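Local coordinates for protein amidohydrolase (Staphylococcus aureus, PDB 3NUR) that probably hydrolyses non-peptide carbon-nitrogen bonds of linear amides, as a metal-binding TIM-barrel enzyme of the amidohydrolase family, at residues Gly97-Leu102 with Glu109-Ala114; Ala114-Ala119 with Phe147-Asn152; Lys174-Phe179 with Phe241-Lys246; Ile79-Asn84 with Ile320-Leu325. All coordinates share one frame; numbering follows the deposited sequence.

Contact 1: residues Gly97-Leu102 with Glu109-Ala114; sequences GSPSNL and ELCQKA
Pro99 and Cys111 bring the two backbones closest, with 5.9 Å between Pro99 CA and Cys111 CA, where a short 3-10 turn lies against the helix that follows it. This is a beta-alpha loop of a TIM barrel: 97-102 follows strand 87-94, and helix 104-124 includes 109-114, so the loop folds back on its own helix. The turn is closed by Leu102 N donating to Pro99 O at 3.2 Å. No hydrogen bond joins the two segments, and the 205 Å² they bury is held by packing.

Pro99 contributes the largest single share. Its ring carbon CB sits 3.6 Å from Leu110 CB, while CG reaches Cys111 SG at 4.0 Å, so one small ring spans two successive helix residues. Leu102 extends the apolar seam by a methyl-to-methyl touch with Leu110; the two side chains cross obliquely. Leu110 holds CG beside its backbone N (chi1 -64°), which sends CD1 to that meeting. Thr40 touches both Pro99 and Leu102, and Pro136 touches Cys111, continuing the packing beyond the pair.

Within the loop, the hydroxyls of Ser98 OG and Ser100 OG are hydrogen-bonded at 3.1 Å. On the helix side, Cys111 SG lies over one face of the peptide that joins Pro99 to Ser100, 3.9 Å from Pro99 C and equally far from Ser100 N.

Contact 2: residues Ala114-Ala119 with Phe147-Asn152; sequences ANDQLA and FERCIN
Arg149, Asn115 and Cys150 lose the most surface here, and with Asp116 they bridge two almost parallel helix segments, whose axes run 7° apart and 11.1 Å from each other at closest. They belong to helices 104-124 and 140-152, successive outer helices of the barrel, linked through strand 129-131 in the repeating beta-alpha pattern.

Arg149 starts with CG anti to its own amide nitrogen (chi1 -174°) and bends at chi3, which swings the guanidinium across the groove. There it meets Asp116 end-on, giving both terminal nitrogens to one oxygen: NH2 to Asp116 OD1 at 2.8 Å, and NH1 to Asp116 OD1 at 3.1 Å. OD1 lies in the guanidinium plane, yet that plane stands perpendicular to the carboxylate. Consequently NH2 uses the syn lone pair, whereas NH1 comes from well above the carboxylate plane.

Deeper in the groove, Asn115 lays its amide against the sulfur of Cys150, with Asn115 ND2 3.3 Å from Cys150 SG. The polar needs of that ND2 are met by Glu146 and by the carbonyl of Thr134, and Phe156 packs on both Asn115 and Cys150.

The chemistry thus divides by depth: a salt bridge between two partly exposed side chains, and an amide-sulfur contact between two buried ones. Arg149 has two acidic partners, Asp116 at its terminal nitrogens and Glu146 at NE, and its positive charge probably favours the ionised form of both.

Contact 3: residues Lys174-Phe179 with Phe241-Lys246; sequences KYDIIF and FDRYPK
Asp176 OD1 is gripped from several quarters. Arg243 NE donates to Asp176 OD1 at 2.9 Å, approaching on the syn side but 27° out of the carboxylate plane, and Arg243 NH2 adds a weak bond. A water also donates to OD1 and is weakly held by NH2. The oxygen itself lies close to the guanidinium plane.

The other carboxylate oxygen, OD2, takes the hydroxyl of Tyr244; the modelled separation of Tyr244 OH and Asp176 OD2, 2.4 Å, is so short that its exact value is doubtful. Asp176 reaches both donors because CG stands anti to its backbone N (chi1 -173°). The Tyr244 ring meets the carboxylate with its edge, carries Arg243 CB over the centre of one face, and touches Phe179 CB through CD2 at 4.1 Å.

Tyr244 leaves helix 240-243, so the contact ties that helix end to helix 176-185. Phe179 also packs on Leu235 of helix 223-237, among the outer helices of the barrel.

Contact 4: residues Ile79-Asn84 with Ile320-Leu325; sequences IQFMNN and IEPEKL
Phe81 reaches from helix 75-84 onto Glu321, Pro322 and Leu325, and it makes every contact between the two segments. Its CB points toward the loop, and CG is set anti to the backbone N (chi1 173°), which carries the ring out from the helix wall. From there the touching is done by the far half of the ring. CE1 faces main chain, with Phe81 CE1 3.8 Å from Glu321 CA; the Glu321 side chain takes part through its CB alone, 4.1 Å from Phe81 CE1. At the tip, CZ is shared by two aliphatic groups: Phe81 CZ lies 3.8 Å from Pro322 CD and 3.9 Å from Leu325 CD2. The same leucine methyl also comes within 4.1 Å of Phe81 CE2. The Phe81 side chain crosses those of Pro322 and Leu325 at about a right angle. Tyr317 stacks on its ring as well.

A type I turn runs from Pro322 to Leu325, with Leu325 N donating to Pro322 O at 3.2 Å, and it brings the proline and the leucine to the same ring.

No hydrogen bond crosses between the segments. The arrangement is apolar packing of a barrel helix, the one leading into strand 87-94, against the loop that follows the calcium ligand Asp316, within a TIM-barrel fold of the amidohydrolase family.

Helix 104-124 joins contacts 1 and 2, whose centres lie 12 Å apart and which share Ala114; Gln112 O and Arg149 NH1 touch at 3.4 Å between them. Contact 2 in turn meets contact 3 through Phe147 CE2, 3.8 Å from Ile178 O, so the three follow one another through neighbouring outer helices. Contact 4 closes a long loop of chain that encloses the other three; its centre is 35 Å from that of contact 3, across the middle of the chain. The calcium, bound by Glu28, His30, His192 and Asp316, is about 12 Å from the Ser100 side chain of contact 1 and about 11 Å from that of Pro322 in contact 4.

Contact 1: residues Gly97-Leu102 with Glu109-Ala114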
loop_
_atom_site.group_PDB
_atom_site.type_symbol
_atom_site.label_atom_id
_atom_site.label_comp_id
_atom_site.label_asym_id
_atom_site.label_seq_id
_atom_site.Cartn_x
_atom_site.Cartn_y
_atom_site.Cartn_z
ATOM N N GLY A 97 -1.214 13.990 -2.247
ATOM C CA GLY A 97 -0.738 15.085 -1.405
ATOM C C GLY A 97 -0.671 14.758 0.069
ATOM O O GLY A 97 -0.854 15.638 0.907
ATOM N N SER A 98 -0.427 13.480 0.410
ATOM C CA SER A 98 -0.340 13.053 1.813
ATOM C C SER A 98 0.653 13.927 2.614
ATOM O O SER A 98 1.741 14.218 2.105
ATOM C CB SER A 98 0.101 11.596 1.890
ATOM O OG SER A 98 0.186 11.147 3.232
ATOM N N PRO A 99 0.314 14.306 3.866
ATOM C CA PRO A 99 1.268 15.083 4.690
ATOM C C PRO A 99 2.508 14.284 5.106
ATOM O O PRO A 99 3.423 14.863 5.684
ATOM C CB PRO A 99 0.437 15.502 5.908
ATOM C CG PRO A 99 -0.640 14.472 6.016
ATOM C CD PRO A 99 -0.938 14.031 4.601
ATOM N N SER A 100 2.560 12.964 4.797
ATOM C CA SER A 100 3.733 12.137 5.096
ATOM C C SER A 100 4.976 12.631 4.323
ATOM O O SER A 100 6.097 12.348 4.736
ATOM C CB SER A 100 3.461 10.684 4.724
ATOM O OG SER A 100 3.256 10.564 3.325
ATOM N N ASN A 101 4.783 13.344 3.195
ATOM C CA ASN A 101 5.924 13.819 2.398
ATOM C C ASN A 101 6.518 15.151 2.896
ATOM O O ASN A 101 7.557 15.577 2.402
ATOM C CB ASN A 101 5.589 13.838 0.901
ATOM C CG ASN A 101 5.545 12.448 0.321
ATOM O OD1 ASN A 101 6.582 11.801 0.135
ATOM N ND2 ASN A 101 4.343 11.898 0.167
ATOM N N LEU A 102 5.871 15.788 3.890
ATOM C CA LEU A 102 6.348 17.034 4.496
ATOM C C LEU A 102 7.446 16.734 5.526
ATOM O O LEU A 102 7.720 15.578 5.817
ATOM C CB LEU A 102 5.183 17.765 5.183
ATOM C CG LEU A 102 4.062 18.274 4.272
ATOM C CD1 LEU A 102 2.978 18.885 5.089
ATOM C CD2 LEU A 102 4.578 19.260 3.228
ATOM N N GLU A 109 2.178 17.299 12.931
ATOM C CA GLU A 109 0.863 17.865 13.248
ATOM C C GLU A 109 -0.193 17.519 12.199
ATOM O O GLU A 109 -1.299 17.157 12.572
ATOM C CB GLU A 109 0.936 19.382 13.471
ATOM C CG GLU A 109 1.631 19.752 14.771
ATOM C CD GLU A 109 1.856 21.232 15.029
ATOM O OE1 GLU A 109 1.307 22.074 14.281
ATOM O OE2 GLU A 109 2.594 21.548 15.991
ATOM N N LEU A 110 0.151 17.608 10.907
ATOM C CA LEU A 110 -0.797 17.301 9.841
ATOM C C LEU A 110 -1.129 15.820 9.752
ATOM O O LEU A 110 -2.288 15.499 9.483
ATOM C CB LEU A 110 -0.387 17.907 8.483
ATOM C CG LEU A 110 -0.360 19.456 8.412
ATOM C CD1 LEU A 110 0.128 19.920 7.086
ATOM C CD2 LEU A 110 -1.745 20.067 8.664
ATOM N N CYS A 111 -0.152 14.911 10.044
ATOM C CA CYS A 111 -0.452 13.462 10.056
ATOM C C CYS A 111 -1.394 13.155 11.233
ATOM O O CYS A 111 -2.354 12.388 11.076
ATOM C CB CYS A 111 0.826 12.635 10.138
ATOM S SG CYS A 111 1.773 12.593 8.593
ATOM N N GLN A 112 -1.126 13.759 12.414
ATOM C CA GLN A 112 -1.976 13.578 13.606
ATOM C C GLN A 112 -3.418 14.003 13.329
ATOM O O GLN A 112 -4.355 13.298 13.702
ATOM C CB GLN A 112 -1.437 14.372 14.798
ATOM C CG GLN A 112 -0.240 13.707 15.442
ATOM C CD GLN A 112 0.446 14.596 16.460
ATOM O OE1 GLN A 112 1.304 14.144 17.224
ATOM N NE2 GLN A 112 0.115 15.885 16.475
ATOM N N LYS A 113 -3.586 15.113 12.638
ATOM C CA LYS A 113 -4.887 15.633 12.285
ATOM C C LYS A 113 -5.617 14.701 11.319
ATOM O O LYS A 113 -6.813 14.443 11.491
ATOM C CB LYS A 113 -4.695 16.966 11.603
ATOM C CG LYS A 113 -5.958 17.814 11.556
ATOM C CD LYS A 113 -5.770 19.008 12.438
ATOM C CE LYS A 113 -4.399 19.634 12.296
ATOM N NZ LYS A 113 -4.184 20.685 13.301
ATOM N N ALA A 114 -4.860 14.202 10.300
ATOM C CA ALA A 114 -5.486 13.321 9.331
ATOM C C ALA A 114 -5.982 12.068 10.058
ATOM O O ALA A 114 -7.150 11.689 9.888
ATOM C CB ALA A 114 -4.503 12.964 8.220
#

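Contact 2: residues Ala114-Ala119 with Phe147-Asn152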
loop_
_atom_site.group_PDB
_atom_site.type_symbol
_atom_site.label_atom_id
_atom_site.label_comp_id
_atom_site.label_asym_id
_atom_site.label_seq_id
_atom_site.Cartn_x
_atom_site.Cartn_y
_atom_site.Cartn_z
ATOM N N ALA A 114 -4.860 14.202 10.300
ATOM C CA ALA A 114 -5.486 13.321 9.331
ATOM C C ALA A 114 -5.982 12.068 10.058
ATOM O O ALA A 114 -7.150 11.689 9.888
ATOM C CB ALA A 114 -4.503 12.964 8.220
ATOM N N ASN A 115 -5.117 11.446 10.895
ATOM C CA ASN A 115 -5.477 10.224 11.637
ATOM C C ASN A 115 -6.669 10.435 12.583
ATOM O O ASN A 115 -7.567 9.590 12.638
ATOM C CB ASN A 115 -4.269 9.672 12.387
ATOM C CG ASN A 115 -3.181 9.218 11.438
ATOM O OD1 ASN A 115 -3.456 8.632 10.379
ATOM N ND2 ASN A 115 -1.933 9.412 11.830
ATOM N N ASP A 116 -6.700 11.576 13.276
ATOM C CA ASP A 116 -7.816 11.891 14.182
ATOM C C ASP A 116 -9.120 12.050 13.417
ATOM O O ASP A 116 -10.143 11.527 13.864
ATOM C CB ASP A 116 -7.524 13.166 15.001
ATOM C CG ASP A 116 -6.596 12.950 16.190
ATOM O OD1 ASP A 116 -6.331 11.772 16.539
ATOM O OD2 ASP A 116 -6.159 13.955 16.792
ATOM N N GLN A 117 -9.090 12.762 12.274
ATOM C CA GLN A 117 -10.309 12.972 11.481
ATOM C C GLN A 117 -10.791 11.657 10.889
ATOM O O GLN A 117 -11.995 11.396 10.854
ATOM C CB GLN A 117 -10.114 14.035 10.393
ATOM C CG GLN A 117 -10.026 15.452 10.953
ATOM C CD GLN A 117 -10.268 16.504 9.900
ATOM O OE1 GLN A 117 -11.281 16.496 9.187
ATOM N NE2 GLN A 117 -9.364 17.462 9.812
ATOM N N LEU A 118 -9.845 10.803 10.453
ATOM C CA LEU A 118 -10.178 9.486 9.922
ATOM C C LEU A 118 -10.852 8.636 10.992
ATOM O O LEU A 118 -11.890 8.036 10.717
ATOM C CB LEU A 118 -8.930 8.750 9.375
ATOM C CG LEU A 118 -9.224 7.350 8.751
ATOM C CD1 LEU A 118 -10.218 7.462 7.561
ATOM C CD2 LEU A 118 -7.919 6.635 8.329
ATOM N N ALA A 119 -10.271 8.594 12.212
ATOM C CA ALA A 119 -10.831 7.846 13.347
ATOM C C ALA A 119 -12.269 8.310 13.690
ATOM O O ALA A 119 -13.107 7.460 13.982
ATOM C CB ALA A 119 -9.932 7.980 14.565
ATOM N N PHE A 147 2.427 5.882 15.006
ATOM C CA PHE A 147 2.015 4.540 14.589
ATOM C C PHE A 147 1.365 3.822 15.782
ATOM O O PHE A 147 0.269 3.269 15.653
ATOM C CB PHE A 147 3.243 3.734 14.101
ATOM C CG PHE A 147 3.008 2.572 13.154
ATOM C CD1 PHE A 147 1.722 2.090 12.916
ATOM C CD2 PHE A 147 4.073 1.974 12.487
ATOM C CE1 PHE A 147 1.507 1.013 12.036
ATOM C CE2 PHE A 147 3.860 0.912 11.600
ATOM C CZ PHE A 147 2.577 0.429 11.383
ATOM N N GLU A 148 2.051 3.836 16.936
ATOM C CA GLU A 148 1.586 3.216 18.177
ATOM C C GLU A 148 0.260 3.847 18.602
ATOM O O GLU A 148 -0.654 3.111 19.001
ATOM C CB GLU A 148 2.661 3.342 19.285
ATOM C CG GLU A 148 2.312 2.615 20.587
ATOM C CD GLU A 148 1.493 3.383 21.616
ATOM O OE1 GLU A 148 1.693 4.612 21.754
ATOM O OE2 GLU A 148 0.664 2.744 22.302
ATOM N N ARG A 149 0.149 5.199 18.500
ATOM C CA ARG A 149 -1.072 5.930 18.863
ATOM C C ARG A 149 -2.237 5.490 17.975
ATOM O O ARG A 149 -3.313 5.216 18.484
ATOM C CB ARG A 149 -0.867 7.452 18.778
ATOM C CG ARG A 149 -2.056 8.248 19.291
ATOM C CD ARG A 149 -1.849 9.732 19.144
ATOM N NE ARG A 149 -2.081 10.209 17.781
ATOM C CZ ARG A 149 -3.243 10.667 17.332
ATOM N NH1 ARG A 149 -3.345 11.123 16.096
ATOM N NH2 ARG A 149 -4.317 10.659 18.114
ATOM N N CYS A 150 -2.008 5.381 16.655
ATOM C CA CYS A 150 -3.035 4.957 15.707
ATOM C C CYS A 150 -3.558 3.575 16.030
ATOM O O CYS A 150 -4.766 3.360 16.010
ATOM C CB CYS A 150 -2.496 5.024 14.280
ATOM S SG CYS A 150 -2.368 6.706 13.633
ATOM N N ILE A 151 -2.654 2.638 16.326
ATOM C CA ILE A 151 -3.052 1.271 16.603
ATOM C C ILE A 151 -3.739 1.168 17.947
ATOM O O ILE A 151 -4.869 0.698 18.008
ATOM C CB ILE A 151 -1.876 0.258 16.414
ATOM C CG1 ILE A 151 -1.197 0.366 15.012
ATOM C CG2 ILE A 151 -2.290 -1.198 16.742
ATOM C CD1 ILE A 151 -2.051 0.498 13.751
ATOM N N ASN A 152 -3.078 1.636 19.011
ATOM C CA ASN A 152 -3.604 1.509 20.374
ATOM C C ASN A 152 -4.715 2.472 20.801
ATOM O O ASN A 152 -5.577 2.072 21.578
ATOM C CB ASN A 152 -2.457 1.401 21.392
ATOM C CG ASN A 152 -1.632 0.140 21.222
ATOM O OD1 ASN A 152 -2.090 -0.870 20.668
ATOM N ND2 ASN A 152 -0.390 0.177 21.664
#

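Contact 3: residues Lys174-Phe179 with Phe241-Lys246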
loop_
_atom_site.group_PDB
_atom_site.type_symbol
_atom_site.label_atom_id
_atom_site.label_comp_id
_atom_site.label_asym_id
_atom_site.label_seq_id
_atom_site.Cartn_x
_atom_site.Cartn_y
_atom_site.Cartn_z
ATOM N N LYS A 174 18.165 4.723 10.193
ATOM C CA LYS A 174 17.300 5.665 10.919
ATOM C C LYS A 174 15.798 5.334 10.849
ATOM O O LYS A 174 15.047 5.788 11.720
ATOM C CB LYS A 174 17.579 7.128 10.488
ATOM C CG LYS A 174 17.277 7.392 9.000
ATOM C CD LYS A 174 17.637 8.777 8.480
ATOM C CE LYS A 174 16.699 9.855 8.949
ATOM N NZ LYS A 174 16.855 11.107 8.170
ATOM N N TYR A 175 15.367 4.549 9.815
ATOM C CA TYR A 175 13.965 4.172 9.621
ATOM C C TYR A 175 13.626 2.807 10.199
ATOM O O TYR A 175 12.452 2.453 10.259
ATOM C CB TYR A 175 13.555 4.297 8.130
ATOM C CG TYR A 175 13.871 5.667 7.572
ATOM C CD1 TYR A 175 13.165 6.792 7.992
ATOM C CD2 TYR A 175 14.907 5.847 6.661
ATOM C CE1 TYR A 175 13.504 8.069 7.545
ATOM C CE2 TYR A 175 15.231 7.112 6.178
ATOM C CZ TYR A 175 14.532 8.222 6.626
ATOM O OH TYR A 175 14.877 9.475 6.174
ATOM N N ASP A 176 14.635 2.068 10.700
ATOM C CA ASP A 176 14.425 0.732 11.280
ATOM C C ASP A 176 13.290 0.714 12.329
ATOM O O ASP A 176 12.480 -0.205 12.322
ATOM C CB ASP A 176 15.732 0.205 11.902
ATOM C CG ASP A 176 15.610 -1.231 12.355
ATOM O OD1 ASP A 176 15.794 -2.131 11.518
ATOM O OD2 ASP A 176 15.284 -1.445 13.521
ATOM N N ILE A 177 13.206 1.767 13.168
ATOM C CA ILE A 177 12.194 1.922 14.218
ATOM C C ILE A 177 10.740 1.785 13.726
ATOM O O ILE A 177 9.887 1.296 14.477
ATOM C CB ILE A 177 12.433 3.239 15.027
ATOM C CG1 ILE A 177 11.607 3.300 16.339
ATOM C CG2 ILE A 177 12.242 4.499 14.178
ATOM C CD1 ILE A 177 11.891 2.165 17.335
ATOM N N ILE A 178 10.469 2.196 12.474
ATOM C CA ILE A 178 9.120 2.122 11.895
ATOM C C ILE A 178 8.719 0.649 11.709
ATOM O O ILE A 178 7.609 0.267 12.086
ATOM C CB ILE A 178 9.017 2.970 10.589
ATOM C CG1 ILE A 178 9.248 4.481 10.900
ATOM C CG2 ILE A 178 7.657 2.736 9.882
ATOM C CD1 ILE A 178 9.497 5.415 9.639
ATOM N N PHE A 179 9.640 -0.168 11.151
ATOM C CA PHE A 179 9.422 -1.597 10.902
ATOM C C PHE A 179 9.354 -2.376 12.209
ATOM O O PHE A 179 8.523 -3.264 12.328
ATOM C CB PHE A 179 10.485 -2.155 9.940
ATOM C CG PHE A 179 10.486 -1.355 8.655
ATOM C CD1 PHE A 179 9.528 -1.590 7.667
ATOM C CD2 PHE A 179 11.400 -0.328 8.459
ATOM C CE1 PHE A 179 9.494 -0.813 6.501
ATOM C CE2 PHE A 179 11.361 0.452 7.294
ATOM C CZ PHE A 179 10.404 0.216 6.334
ATOM N N PHE A 241 13.329 -8.247 7.220
ATOM C CA PHE A 241 12.525 -9.428 7.502
ATOM C C PHE A 241 13.267 -10.558 8.235
ATOM O O PHE A 241 12.632 -11.518 8.654
ATOM C CB PHE A 241 11.774 -9.903 6.257
ATOM C CG PHE A 241 10.968 -8.800 5.612
ATOM C CD1 PHE A 241 9.681 -8.506 6.052
ATOM C CD2 PHE A 241 11.497 -8.054 4.559
ATOM C CE1 PHE A 241 8.941 -7.479 5.453
ATOM C CE2 PHE A 241 10.766 -7.018 3.977
ATOM C CZ PHE A 241 9.492 -6.740 4.423
ATOM N N ASP A 242 14.584 -10.412 8.423
ATOM C CA ASP A 242 15.378 -11.322 9.246
ATOM C C ASP A 242 15.348 -10.766 10.678
ATOM O O ASP A 242 15.174 -11.540 11.614
ATOM C CB ASP A 242 16.811 -11.441 8.720
ATOM C CG ASP A 242 16.942 -12.368 7.528
ATOM O OD1 ASP A 242 15.935 -13.013 7.160
ATOM O OD2 ASP A 242 18.037 -12.417 6.937
ATOM N N ARG A 243 15.449 -9.416 10.832
ATOM C CA ARG A 243 15.361 -8.730 12.122
ATOM C C ARG A 243 13.935 -8.833 12.670
ATOM O O ARG A 243 13.758 -9.057 13.878
ATOM C CB ARG A 243 15.746 -7.237 11.987
ATOM C CG ARG A 243 17.241 -7.012 11.916
ATOM C CD ARG A 243 17.665 -5.550 12.072
ATOM N NE ARG A 243 17.184 -4.663 11.001
ATOM C CZ ARG A 243 17.639 -4.651 9.744
ATOM N NH1 ARG A 243 18.544 -5.537 9.348
ATOM N NH2 ARG A 243 17.164 -3.782 8.868
ATOM N N TYR A 244 12.917 -8.653 11.785
ATOM C CA TYR A 244 11.482 -8.653 12.142
ATOM C C TYR A 244 10.742 -9.725 11.320
ATOM O O TYR A 244 10.025 -9.397 10.370
ATOM C CB TYR A 244 10.892 -7.224 11.965
ATOM C CG TYR A 244 11.765 -6.182 12.627
ATOM C CD1 TYR A 244 12.045 -6.249 13.992
ATOM C CD2 TYR A 244 12.408 -5.207 11.875
ATOM C CE1 TYR A 244 12.928 -5.354 14.592
ATOM C CE2 TYR A 244 13.264 -4.285 12.470
ATOM C CZ TYR A 244 13.517 -4.362 13.830
ATOM O OH TYR A 244 14.365 -3.473 14.421
ATOM N N PRO A 245 10.968 -11.024 11.647
ATOM C CA PRO A 245 10.402 -12.109 10.823
ATOM C C PRO A 245 8.886 -12.247 10.790
ATOM O O PRO A 245 8.371 -12.919 9.898
ATOM C CB PRO A 245 11.085 -13.372 11.374
ATOM C CG PRO A 245 11.422 -13.034 12.776
ATOM C CD PRO A 245 11.829 -11.581 12.719
ATOM N N LYS A 246 8.177 -11.621 11.739
ATOM C CA LYS A 246 6.711 -11.675 11.765
ATOM C C LYS A 246 6.090 -10.517 10.993
ATOM O O LYS A 246 4.874 -10.463 10.845
ATOM C CB LYS A 246 6.188 -11.703 13.212
ATOM C CG LYS A 246 6.561 -12.973 13.974
ATOM C CD LYS A 246 5.909 -13.047 15.363
ATOM C CE LYS A 246 6.562 -12.187 16.430
ATOM N NZ LYS A 246 5.958 -10.827 16.514
HETATM O O HOH W 1 16.575 -1.288 9.242
#

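Contact 4: residues Ile79-Asn84 with Ile320-Leu325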
loop_
_atom_site.group_PDB
_atom_site.type_symbol
_atom_site.label_atom_id
_atom_site.label_comp_id
_atom_site.label_asym_id
_atom_site.label_seq_id
_atom_site.Cartn_x
_atom_site.Cartn_y
_atom_site.Cartn_z
ATOM N N ILE A 79 -20.082 5.097 -0.345
ATOM C CA ILE A 79 -21.006 4.008 0.011
ATOM C C ILE A 79 -21.714 3.436 -1.198
ATOM O O ILE A 79 -21.927 2.220 -1.253
ATOM C CB ILE A 79 -22.016 4.464 1.110
ATOM C CG1 ILE A 79 -21.326 4.601 2.482
ATOM C CG2 ILE A 79 -23.256 3.541 1.190
ATOM C CD1 ILE A 79 -20.670 3.278 3.133
ATOM N N GLN A 80 -22.106 4.306 -2.154
ATOM C CA GLN A 80 -22.766 3.874 -3.395
ATOM C C GLN A 80 -21.836 2.903 -4.128
ATOM O O GLN A 80 -22.277 1.812 -4.520
ATOM C CB GLN A 80 -23.072 5.081 -4.303
ATOM C CG GLN A 80 -23.809 4.676 -5.581
ATOM C CD GLN A 80 -24.138 5.856 -6.448
ATOM O OE1 GLN A 80 -23.556 6.035 -7.520
ATOM N NE2 GLN A 80 -25.089 6.683 -6.009
ATOM N N PHE A 81 -20.536 3.281 -4.259
ATOM C CA PHE A 81 -19.565 2.441 -4.944
ATOM C C PHE A 81 -19.408 1.104 -4.228
ATOM O O PHE A 81 -19.491 0.063 -4.868
ATOM C CB PHE A 81 -18.198 3.151 -5.099
ATOM C CG PHE A 81 -17.113 2.237 -5.650
ATOM C CD1 PHE A 81 -16.981 2.031 -7.020
ATOM C CD2 PHE A 81 -16.249 1.559 -4.792
ATOM C CE1 PHE A 81 -16.001 1.162 -7.524
ATOM C CE2 PHE A 81 -15.271 0.694 -5.294
ATOM C CZ PHE A 81 -15.154 0.504 -6.658
HETATM N N MSE A 82 -19.191 1.124 -2.902
HETATM C CA MSE A 82 -18.992 -0.094 -2.126
HETATM C C MSE A 82 -20.190 -1.035 -2.209
HETATM O O MSE A 82 -20.003 -2.228 -2.484
HETATM C CB MSE A 82 -18.694 0.244 -0.675
HETATM C CG MSE A 82 -17.355 0.962 -0.508
HETATM SE SE MSE A 82 -17.256 1.783 1.236
HETATM C CE MSE A 82 -17.259 0.195 2.357
ATOM N N ASN A 83 -21.427 -0.490 -2.022
ATOM C CA ASN A 83 -22.641 -1.303 -2.080
ATOM C C ASN A 83 -22.871 -1.930 -3.433
ATOM O O ASN A 83 -23.185 -3.112 -3.499
ATOM C CB ASN A 83 -23.866 -0.506 -1.639
ATOM C CG ASN A 83 -23.897 -0.228 -0.147
ATOM O OD1 ASN A 83 -22.986 -0.577 0.619
ATOM N ND2 ASN A 83 -24.923 0.462 0.300
ATOM N N ASN A 84 -22.658 -1.170 -4.509
ATOM C CA ASN A 84 -22.833 -1.674 -5.874
ATOM C C ASN A 84 -21.785 -2.708 -6.267
ATOM O O ASN A 84 -22.035 -3.526 -7.156
ATOM C CB ASN A 84 -22.806 -0.521 -6.873
ATOM C CG ASN A 84 -23.983 0.428 -6.760
ATOM O OD1 ASN A 84 -24.949 0.206 -6.018
ATOM N ND2 ASN A 84 -23.905 1.535 -7.467
ATOM N N ILE A 320 -9.457 5.113 -9.268
ATOM C CA ILE A 320 -10.048 4.138 -10.188
ATOM C C ILE A 320 -11.400 3.771 -9.544
ATOM O O ILE A 320 -11.441 3.549 -8.334
ATOM C CB ILE A 320 -9.191 2.854 -10.452
ATOM C CG1 ILE A 320 -7.732 3.211 -10.849
ATOM C CG2 ILE A 320 -9.861 1.990 -11.554
ATOM C CD1 ILE A 320 -6.827 2.026 -11.167
ATOM N N GLU A 321 -12.490 3.694 -10.341
ATOM C CA GLU A 321 -13.798 3.223 -9.862
ATOM C C GLU A 321 -14.128 2.009 -10.753
ATOM O O GLU A 321 -14.868 2.146 -11.735
ATOM C CB GLU A 321 -14.880 4.331 -9.919
ATOM C CG GLU A 321 -14.573 5.478 -8.957
ATOM C CD GLU A 321 -15.531 6.661 -8.939
ATOM O OE1 GLU A 321 -16.762 6.439 -8.976
ATOM O OE2 GLU A 321 -15.045 7.809 -8.817
ATOM N N PRO A 322 -13.488 0.838 -10.488
ATOM C CA PRO A 322 -13.666 -0.310 -11.398
ATOM C C PRO A 322 -15.070 -0.886 -11.398
ATOM O O PRO A 322 -15.552 -1.386 -10.378
ATOM C CB PRO A 322 -12.574 -1.304 -10.965
ATOM C CG PRO A 322 -12.219 -0.922 -9.592
ATOM C CD PRO A 322 -12.554 0.518 -9.383
ATOM N N GLU A 323 -15.749 -0.759 -12.555
ATOM C CA GLU A 323 -17.135 -1.200 -12.743
ATOM C C GLU A 323 -17.320 -2.717 -12.606
ATOM O O GLU A 323 -18.434 -3.156 -12.316
ATOM C CB GLU A 323 -17.726 -0.656 -14.067
ATOM C CG GLU A 323 -17.224 -1.353 -15.323
ATOM C CD GLU A 323 -17.361 -0.591 -16.630
ATOM O OE1 GLU A 323 -17.072 0.628 -16.650
ATOM O OE2 GLU A 323 -17.693 -1.234 -17.652
ATOM N N LYS A 324 -16.230 -3.500 -12.781
ATOM C CA LYS A 324 -16.235 -4.973 -12.689
ATOM C C LYS A 324 -15.650 -5.512 -11.368
ATOM O O LYS A 324 -15.462 -6.728 -11.225
ATOM C CB LYS A 324 -15.481 -5.580 -13.886
ATOM C CG LYS A 324 -16.278 -5.520 -15.195
ATOM C CD LYS A 324 -15.465 -6.057 -16.374
ATOM C CE LYS A 324 -15.414 -7.572 -16.439
ATOM N NZ LYS A 324 -14.162 -8.055 -17.081
ATOM N N LEU A 325 -15.405 -4.618 -10.376
ATOM C CA LEU A 325 -14.862 -5.063 -9.092
ATOM C C LEU A 325 -15.631 -6.246 -8.475
ATOM O O LEU A 325 -15.019 -7.246 -8.093
ATOM C CB LEU A 325 -14.752 -3.890 -8.104
ATOM C CG LEU A 325 -13.929 -4.210 -6.859
ATOM C CD1 LEU A 325 -12.409 -4.233 -7.185
ATOM C CD2 LEU A 325 -14.195 -3.224 -5.789
#